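Local coordinates for sugar ABC transporter, sugar-binding protein (Streptococcus pneumoniae, PDB 2HEU) that probably captures a sugar, most likely raffinose or a related oligosaccharide, outside the cell and delivers it to an ABC transporter for uptake, at residues N127-Y132 with F276-K281; Y314-E319 with T332-V337. One frame throughout, in Å; residues are numbered along the deposited sequence. Where two conformers were deposited one is given.

Contact 1: residues N127-Y132 with F276-K281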
loop_
_atom_site.group_PDB
_atom_site.type_symbol
_atom_site.label_atom_id
_atom_site.label_comp_id
_atom_site.label_asym_id
_atom_site.label_seq_id
_atom_site.Cartn_x
_atom_site.Cartn_y
_atom_site.Cartn_z
ATOM N N ASN A 127 1.793 -2.853 1.925
ATOM C CA ASN A 127 2.540 -2.067 1.010
ATOM C C ASN A 127 2.969 -0.716 1.609
ATOM O O ASN A 127 2.564 -0.361 2.692
ATOM C CB ASN A 127 1.824 -1.964 -0.355
ATOM C CG ASN A 127 0.429 -1.470 -0.253
ATOM O OD1 ASN A 127 0.105 -0.538 0.479
ATOM N ND2 ASN A 127 -0.442 -2.102 -0.958
ATOM N N ALA A 128 3.820 -0.027 0.856
ATOM C CA ALA A 128 4.341 1.284 1.200
ATOM C C ALA A 128 4.524 2.059 -0.088
ATOM O O ALA A 128 4.369 1.499 -1.193
ATOM C CB ALA A 128 5.594 1.181 2.019
ATOM N N TYR A 129 4.898 3.317 0.030
ATOM C CA TYR A 129 5.075 4.181 -1.134
ATOM C C TYR A 129 6.190 5.140 -0.918
ATOM O O TYR A 129 6.403 5.671 0.186
ATOM C CB TYR A 129 3.759 4.954 -1.374
ATOM C CG TYR A 129 3.733 5.741 -2.670
ATOM C CD1 TYR A 129 3.104 5.227 -3.791
ATOM C CD2 TYR A 129 4.340 6.970 -2.780
ATOM C CE1 TYR A 129 3.086 5.939 -5.033
ATOM C CE2 TYR A 129 4.334 7.703 -3.936
ATOM C CZ TYR A 129 3.691 7.197 -5.084
ATOM O OH TYR A 129 3.655 7.960 -6.199
ATOM N N GLY A 130 6.938 5.431 -1.949
ATOM C CA GLY A 130 7.993 6.441 -1.850
ATOM C C GLY A 130 8.664 6.650 -3.204
ATOM O O GLY A 130 8.049 6.467 -4.248
ATOM N N ILE A 131 9.952 7.043 -3.133
ATOM C CA ILE A 131 10.669 7.391 -4.330
ATOM C C ILE A 131 11.783 6.356 -4.538
ATOM O O ILE A 131 12.665 6.194 -3.695
ATOM C CB ILE A 131 11.323 8.794 -4.304
ATOM C CG1 ILE A 131 10.292 9.855 -3.833
ATOM C CG2 ILE A 131 11.900 9.135 -5.612
ATOM C CD1 ILE A 131 9.094 10.031 -4.733
ATOM N N TYR A 132 11.710 5.625 -5.669
ATOM C CA TYR A 132 12.883 4.784 -6.102
ATOM C C TYR A 132 13.921 5.670 -6.654
ATOM O O TYR A 132 13.636 6.648 -7.368
ATOM C CB TYR A 132 12.408 3.801 -7.207
ATOM C CG TYR A 132 11.487 2.734 -6.679
ATOM C CD1 TYR A 132 12.027 1.524 -6.235
ATOM C CD2 TYR A 132 10.142 2.908 -6.572
ATOM C CE1 TYR A 132 11.209 0.513 -5.748
ATOM C CE2 TYR A 132 9.332 1.919 -6.074
ATOM C CZ TYR A 132 9.887 0.705 -5.660
ATOM O OH TYR A 132 9.100 -0.319 -5.171
ATOM N N PHE A 276 13.577 6.201 -0.991
ATOM C CA PHE A 276 13.497 7.149 0.090
ATOM C C PHE A 276 12.044 7.535 0.303
ATOM O O PHE A 276 11.175 7.474 -0.572
ATOM C CB PHE A 276 14.425 8.359 -0.064
ATOM C CG PHE A 276 14.176 9.265 -1.246
ATOM C CD1 PHE A 276 13.250 10.315 -1.178
ATOM C CD2 PHE A 276 14.941 9.170 -2.429
ATOM C CE1 PHE A 276 13.120 11.224 -2.231
ATOM C CE2 PHE A 276 14.812 10.049 -3.462
ATOM C CZ PHE A 276 13.894 11.088 -3.335
ATOM N N MET A 277 11.755 7.958 1.515
ATOM C CA MET A 277 10.429 8.473 1.878
ATOM C C MET A 277 10.318 9.917 1.369
ATOM O O MET A 277 11.256 10.711 1.464
ATOM C CB MET A 277 10.258 8.461 3.403
ATOM C CG MET A 277 10.253 7.027 3.937
ATOM S SD MET A 277 10.449 6.928 5.712
ATOM C CE MET A 277 8.852 7.399 6.018
ATOM N N ILE A 278 9.126 10.240 0.925
ATOM C CA ILE A 278 8.865 11.650 0.578
ATOM C C ILE A 278 8.993 12.460 1.861
ATOM O O ILE A 278 8.424 12.197 2.897
ATOM C CB ILE A 278 7.461 11.768 -0.007
ATOM C CG1 ILE A 278 7.427 11.051 -1.388
ATOM C CG2 ILE A 278 7.039 13.239 -0.150
ATOM C CD1 ILE A 278 6.066 11.032 -2.063
ATOM N N PRO A 279 9.827 13.518 1.783
ATOM C CA PRO A 279 10.108 14.346 2.965
ATOM C C PRO A 279 8.950 15.166 3.346
ATOM O O PRO A 279 8.055 15.489 2.560
ATOM C CB PRO A 279 11.378 15.118 2.614
ATOM C CG PRO A 279 11.169 15.287 1.151
ATOM C CD PRO A 279 10.698 13.972 0.662
ATOM N N GLY A 280 9.022 15.587 4.599
ATOM C CA GLY A 280 8.225 16.621 5.089
ATOM C C GLY A 280 8.842 17.982 5.002
ATOM O O GLY A 280 9.903 18.154 4.402
ATOM N N LYS A 281 8.223 19.042 5.571
ATOM C CA LYS A 281 8.813 20.376 5.483
ATOM C C LYS A 281 10.118 20.436 6.278
ATOM O O LYS A 281 11.121 21.085 5.861
ATOM C CB LYS A 281 7.862 21.429 5.986
ATOM C CG LYS A 281 8.332 22.872 5.910
ATOM C CD LYS A 281 7.190 23.767 6.329
ATOM C CE LYS A 281 7.455 25.248 6.329
ATOM N NZ LYS A 281 6.182 26.014 6.825
HETATM O O HOH W 1 7.357 8.086 1.250
#

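Contact 2: residues Y314-E319 with T332-V337. With NA (sodium ion), chain E.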
loop_
_atom_site.group_PDB
_atom_site.type_symbol
_atom_site.label_atom_id
_atom_site.label_comp_id
_atom_site.label_asym_id
_atom_site.label_seq_id
_atom_site.Cartn_x
_atom_site.Cartn_y
_atom_site.Cartn_z
ATOM N N TYR A 314 -1.040 -20.198 12.369
ATOM C CA TYR A 314 0.134 -20.740 11.802
ATOM C C TYR A 314 0.919 -19.656 11.034
ATOM O O TYR A 314 2.155 -19.559 11.176
ATOM C CB TYR A 314 -0.226 -21.920 10.813
ATOM C CG TYR A 314 0.922 -22.670 10.306
ATOM C CD1 TYR A 314 1.311 -22.650 8.993
ATOM C CD2 TYR A 314 1.648 -23.504 11.144
ATOM C CE1 TYR A 314 2.326 -23.379 8.521
ATOM C CE2 TYR A 314 2.705 -24.283 10.681
ATOM C CZ TYR A 314 3.047 -24.195 9.379
ATOM O OH TYR A 314 4.131 -24.879 8.871
ATOM N N MET A 315 0.203 -18.839 10.253
ATOM C CA MET A 315 0.876 -17.815 9.470
ATOM C C MET A 315 1.480 -16.717 10.317
ATOM O O MET A 315 2.379 -15.987 9.834
ATOM C CB MET A 315 -0.116 -17.270 8.435
ATOM C CG MET A 315 0.524 -16.421 7.323
ATOM S SD MET A 315 1.289 -17.500 6.150
ATOM C CE MET A 315 2.166 -16.793 6.345
ATOM N N THR A 316 0.989 -16.510 11.547
ATOM C CA THR A 316 1.582 -15.529 12.457
ATOM C C THR A 316 2.916 -15.982 13.103
ATOM O O THR A 316 3.550 -15.189 13.767
ATOM C CB THR A 316 0.627 -15.081 13.535
ATOM O OG1 THR A 316 0.427 -16.170 14.508
ATOM C CG2 THR A 316 -0.721 -14.539 13.103
ATOM N N ARG A 317 3.250 -17.260 12.959
ATOM C CA ARG A 317 4.485 -17.740 13.550
ATOM C C ARG A 317 5.681 -17.186 12.760
ATOM O O ARG A 317 5.646 -17.188 11.532
ATOM C CB ARG A 317 4.535 -19.265 13.482
ATOM C CG ARG A 317 3.464 -19.917 14.300
ATOM C CD ARG A 317 3.491 -21.400 14.155
ATOM N NE ARG A 317 2.405 -22.012 14.853
ATOM C CZ ARG A 317 2.233 -23.323 14.994
ATOM N NH1 ARG A 317 3.133 -24.133 14.426
ATOM N NH2 ARG A 317 1.169 -23.781 15.562
ATOM N N PRO A 318 6.749 -16.721 13.412
ATOM C CA PRO A 318 7.839 -16.103 12.657
ATOM C C PRO A 318 8.452 -16.963 11.664
ATOM O O PRO A 318 8.736 -16.511 10.560
ATOM C CB PRO A 318 8.845 -15.736 13.773
ATOM C CG PRO A 318 8.323 -16.136 15.003
ATOM C CD PRO A 318 6.943 -16.665 14.869
ATOM N N GLU A 319 8.634 -18.277 11.966
ATOM C CA GLU A 319 9.293 -19.117 11.013
ATOM C C GLU A 319 8.427 -19.527 9.796
ATOM O O GLU A 319 8.923 -20.019 8.788
ATOM C CB GLU A 319 9.746 -20.417 11.795
ATOM C CG GLU A 319 8.619 -21.320 12.376
ATOM C CD GLU A 319 7.998 -20.873 13.696
ATOM O OE1 GLU A 319 8.367 -19.813 14.235
ATOM O OE2 GLU A 319 7.284 -21.707 14.327
ATOM N N THR A 332 6.596 -6.797 6.690
ATOM C CA THR A 332 5.746 -7.590 7.514
ATOM C C THR A 332 5.516 -7.023 8.891
ATOM O O THR A 332 6.477 -6.588 9.577
ATOM C CB THR A 332 6.189 -9.086 7.564
ATOM O OG1 THR A 332 5.281 -9.817 8.427
ATOM C CG2 THR A 332 7.535 -9.268 8.131
ATOM N N ALA A 333 4.272 -7.086 9.378
ATOM C CA ALA A 333 3.947 -6.672 10.676
ATOM C C ALA A 333 4.127 -7.767 11.726
ATOM O O ALA A 333 3.838 -7.567 12.919
ATOM C CB ALA A 333 2.486 -6.160 10.758
ATOM N N ILE A 334 4.556 -8.940 11.323
ATOM C CA ILE A 334 4.660 -10.085 12.245
ATOM C C ILE A 334 5.985 -10.044 13.002
ATOM O O ILE A 334 7.076 -9.977 12.405
ATOM C CB ILE A 334 4.503 -11.364 11.460
ATOM C CG1 ILE A 334 3.083 -11.455 10.830
ATOM C CG2 ILE A 334 4.790 -12.611 12.365
ATOM C CD1 ILE A 334 1.919 -11.346 11.744
ATOM N N GLU A 335 5.900 -10.080 14.309
ATOM C CA GLU A 335 7.025 -10.001 15.173
ATOM C C GLU A 335 7.916 -11.190 14.911
ATOM O O GLU A 335 7.480 -12.324 14.664
ATOM C CB GLU A 335 6.548 -9.796 16.623
ATOM C CG GLU A 335 5.773 -8.437 16.850
ATOM C CD GLU A 335 5.079 -8.317 18.175
ATOM O OE1 GLU A 335 4.986 -9.362 18.885
ATOM O OE2 GLU A 335 4.670 -7.203 18.586
ATOM N N GLY A 336 9.217 -10.960 15.019
ATOM C CA GLY A 336 10.191 -12.030 14.956
ATOM C C GLY A 336 10.724 -12.474 13.602
ATOM O O GLY A 336 11.565 -13.357 13.535
ATOM N N VAL A 337 10.211 -11.871 12.506
ATOM C CA VAL A 337 10.686 -12.190 11.173
ATOM C C VAL A 337 12.005 -11.419 10.938
ATOM O O VAL A 337 12.083 -10.244 11.252
ATOM C CB VAL A 337 9.605 -11.786 10.155
ATOM C CG1 VAL A 337 10.110 -12.013 8.789
ATOM C CG2 VAL A 337 8.354 -12.629 10.458
HETATM NA NA NA E . 3.487 -8.048 20.455
HETATM O O HOH W 2 5.260 -13.729 15.460
HETATM O O HOH W 3 2.134 -6.256 19.582
HETATM O O HOH W 4 3.789 -10.010 21.686
HETATM O O HOH W 5 2.041 -7.549 22.253
#

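Contact 1: residues N127-Y132 with F276-K281
Ile131 and Phe276 form an antiparallel hydrogen-bonded pair in the three-strand sheet of this solute-binding protein, where the central strand 129-134 meets strand 273-276. Two backbone bonds close the pair. Ile131 N gives to Phe276 O at 2.9 Å, nearly straight at 171°, and Phe276 N returns a bond to Ile131 O. Both side chains lie on the same face of the sheet and pack tightly. The benzyl group of Phe276 has CG between its own N and carbonyl carbon (chi1 63°), the crowded position. The ring lies across Ile131, with Ile131 CB over its centre, 3.6 Å from the centroid: a CH-pi contact. The two branches of Ile131 reach different rim atoms: CG1 comes to CE1 of Phe276 at 3.5 Å, and CG2 lies near CZ. Met253 of strand 253-257 touches both side chains on this face.

Toward Tyr129 the contact is looser. Beyond the Ile131-Phe276 pair, direct backbone bonding gives way to a water. Ile278 crosses Ile131 at about a right angle, its CG1 3.9 Å from Ile131 CD1. Its CD1 also meets the edge of the Tyr129 ring, at CE2 and 4.2 Å away. Tyr180 and Leu183 of helix 178-189 touch both Tyr129 and Ile278, and Tyr129 OH bonds to Thr176 O. The bridging water donates to Tyr129 O and accepts from Ile278 N, each at 2.8 Å.

Contact 2: residues Y314-E319 with T332-V337
The backbone of Thr316 passes 6.3 Å from that of Ile334, CA to CA, and Pro318 comes to 5.1 Å from Val337 by the same measure, with a type II beta turn running from Ile334 to Val337. No direct hydrogen bond joins the segments. A water does so instead, donating to Thr316 O at 2.8 Å and to Glu335 O. Ile334 points at the other segment. Its CG2, anti to the backbone N, lies 3.2 Å from Thr316 O, so this carbonyl oxygen has a methyl group close by as well as the water. Pro318 presents one edge of its ring to the turn: CB sits 3.6 Å from Gly336 O, and CG approaches Glu335 O. Gly336 has a positive phi of 87°, as the third residue of a type II turn commonly does. Val337 adds a lighter touch, CG2 to Pro318 O.

The Glu335 side chain leads away from the helix side. Its extended chain brings both carboxylate oxygens to a sodium ion, OE1 at 2.5 Å and OE2 at 2.4 Å. Three waters and Lys103 O complete the set of ligands. Before the turn, Thr332 OG1 accepts from Ile334 N at 3.1 Å, an ST turn.

The contact is packing between a helix junction and a loop. Arg317 is the N-cap of helix 318-328, close behind helix 305-315. The loop that follows helix 318-328 folds back over this junction, with Val337 touching Met321 and Gln322 of that helix.

In the fold
From the N terminus the chain builds most of the mixed five-strand sheet, then reaches strand 129-134 and contact 1. A long excursion follows, helical for a little under half its length, with strand 253-257 near its end. Strand 273-276 then closes contact 1 across 143 intervening residues. Beyond strands 288-290 and 295-298, helix 305-315 opens contact 2. This second loop is short: twelve residues, largely helix 318-328, bring the chain back at 332-337. Contacts 1 and 2 lie in series, their centres about 25 Å apart. Contact 1 ties sheet strands distant in sequence; contact 2 packs the loop after helix 318-328 against the junction of two helices, beside the sodium site.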